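Local structure of structure-specific endonuclease subunit SLX1 (Candida glabrata, 4XLG) at residues 74-77 and 78-82. The protein probably acts as the catalytic subunit of the SLX1-SLX4 endonuclease, cutting branched DNA near its junctions during repair and recombination. The protein carries 1 engineered substitution. Residues are numbered along the deposited sequence; the frame is centred on the assembly and turned at random.
Sequences AALQ and FQHAW. Engineered in segment 78-82: Gln79 (natural residue Glu).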
loop_
_atom_site.group_PDB
_atom_site.type_symbol
_atom_site.label_atom_id
_atom_site.label_comp_id
_atom_site.label_asym_id
_atom_site.label_seq_id
_atom_site.Cartn_x
_atom_site.Cartn_y
_atom_site.Cartn_z
ATOM N N ALA B 74 -2.824 3.151 6.682
ATOM C CA ALA B 74 -2.299 3.818 5.461
ATOM C C ALA B 74 -3.350 3.999 4.386
ATOM O O ALA B 74 -3.374 5.034 3.708
ATOM C CB ALA B 74 -1.099 3.017 4.871
ATOM N N ALA B 75 -4.206 2.988 4.177
ATOM C CA ALA B 75 -5.284 3.112 3.178
ATOM C C ALA B 75 -6.213 4.259 3.566
ATOM O O ALA B 75 -6.687 5.012 2.734
ATOM C CB ALA B 75 -6.101 1.785 3.092
ATOM N N LEU B 76 -6.542 4.341 4.854
ATOM C CA LEU B 76 -7.452 5.427 5.294
ATOM C C LEU B 76 -6.794 6.797 5.121
ATOM O O LEU B 76 -7.441 7.792 4.793
ATOM C CB LEU B 76 -7.819 5.245 6.785
ATOM C CG LEU B 76 -8.772 4.064 7.023
ATOM C CD1 LEU B 76 -8.886 3.689 8.528
ATOM C CD2 LEU B 76 -10.134 4.384 6.404
ATOM N N GLN B 77 -5.504 6.873 5.405
ATOM C CA GLN B 77 -4.787 8.128 5.142
ATOM C C GLN B 77 -4.911 8.547 3.685
ATOM O O GLN B 77 -5.152 9.738 3.405
ATOM C CB GLN B 77 -3.303 8.021 5.512
ATOM C CG GLN B 77 -3.090 7.864 6.996
ATOM C CD GLN B 77 -1.643 7.549 7.302
ATOM O OE1 GLN B 77 -1.114 6.531 6.871
ATOM N NE2 GLN B 77 -0.985 8.455 8.003
ATOM N N PHE B 78 -4.721 7.592 2.783
ATOM C CA PHE B 78 -4.867 7.873 1.336
ATOM C C PHE B 78 -6.289 8.262 1.014
ATOM O O PHE B 78 -6.555 9.262 0.346
ATOM C CB PHE B 78 -4.466 6.625 0.530
ATOM C CG PHE B 78 -4.307 6.877 -0.921
ATOM C CD1 PHE B 78 -5.404 6.806 -1.769
ATOM C CD2 PHE B 78 -3.055 7.098 -1.456
ATOM C CE1 PHE B 78 -5.247 6.989 -3.151
ATOM C CE2 PHE B 78 -2.889 7.290 -2.824
ATOM C CZ PHE B 78 -3.998 7.242 -3.680
ATOM N N GLN B 79 -7.223 7.475 1.526
ATOM C CA GLN B 79 -8.645 7.775 1.260
ATOM C C GLN B 79 -9.028 9.185 1.710
ATOM O O GLN B 79 -9.680 9.935 0.981
ATOM C CB GLN B 79 -9.531 6.764 2.000
ATOM C CG GLN B 79 -11.066 7.030 1.721
ATOM C CD GLN B 79 -11.888 6.446 2.798
ATOM O OE1 GLN B 79 -11.644 5.334 3.222
ATOM N NE2 GLN B 79 -12.835 7.212 3.310
ATOM N N HIS B 80 -8.641 9.539 2.924
ATOM C CA HIS B 80 -9.035 10.846 3.426
ATOM C C HIS B 80 -8.355 11.961 2.648
ATOM O O HIS B 80 -8.953 13.001 2.418
ATOM C CB HIS B 80 -8.723 10.924 4.939
ATOM C CG HIS B 80 -9.563 9.980 5.743
ATOM N ND1 HIS B 80 -9.182 9.493 6.976
ATOM C CD2 HIS B 80 -10.763 9.406 5.466
ATOM C CE1 HIS B 80 -10.113 8.666 7.426
ATOM N NE2 HIS B 80 -11.084 8.599 6.532
ATOM N N ALA B 81 -7.099 11.750 2.251
ATOM C CA ALA B 81 -6.390 12.783 1.477
ATOM C C ALA B 81 -7.077 12.958 0.093
ATOM O O ALA B 81 -7.242 14.092 -0.413
ATOM C CB ALA B 81 -4.926 12.373 1.318
ATOM N N TRP B 82 -7.428 11.828 -0.489
ATOM C CA TRP B 82 -8.054 11.791 -1.814
ATOM C C TRP B 82 -9.408 12.539 -1.741
ATOM O O TRP B 82 -9.720 13.394 -2.594
ATOM C CB TRP B 82 -8.209 10.325 -2.243
ATOM C CG TRP B 82 -8.685 10.128 -3.680
ATOM C CD1 TRP B 82 -8.883 11.095 -4.645
ATOM C CD2 TRP B 82 -8.920 8.875 -4.293
ATOM N NE1 TRP B 82 -9.260 10.471 -5.840
ATOM C CE2 TRP B 82 -9.277 9.116 -5.639
ATOM C CE3 TRP B 82 -8.871 7.545 -3.825
ATOM C CZ2 TRP B 82 -9.635 8.085 -6.515
ATOM C CZ3 TRP B 82 -9.186 6.514 -4.702
ATOM C CH2 TRP B 82 -9.559 6.800 -6.042
#
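With chi1 at -72° in Leu76 and -66° in His80, each side chain leaves with CG anti to its own carbonyl carbon, and the two come together one helical turn apart. The imidazole of His80 folds back toward the preceding turn and lays one face against Leu76 O, which sits 3.1 Å above the ring plane, displaced toward the rim; CG is the nearest ring atom. Although His80 ND1 lies 3.3 Å from Leu76 O, the angle is poor for a hydrogen bond. That oxygen instead accepts the backbone N-H of His80, at 2.8 Å between His80 N and Leu76 O. Further out along the ring, His80 CE1 approaches Leu76 CB at 4.2 Å.

Gln79, an engineered residue replacing the natural glutamate, takes a different rotamer: CG is anti to the backbone N (chi1 -179°) and the chain runs on extended. It lies beside Leu76, pointing the same way, with Gln79 OE1 3.6 Å from Leu76 CD2. Its amide is gripped at both ends, OE1 hydrogen-bonded to Ser29 of strand 25-30 and NE2 to Gln83 in the next turn.

All of this lies on helix 72-84 of the GIY-YIG nuclease domain, which packs on the sheet through strands 12-18 and 25-30. Successive i to i+4 bonds tie the turns together, from Phe78 N to Ala74 O through to Ala81 N to Gln77 O, the latter at 3.0 Å. Ala81 CB also rests 3.4 Å from Gln77 O.

Phe78 turns its ring into the buried side, meeting Phe69 and Phe123 edge-to-face and touching Leu117 of helix 107-118. Gln77 leads away from the following turn, its OE1 hydrogen-bonded to Tyr122 OH and its side chain packed on an apolar side chain of another protein's chain.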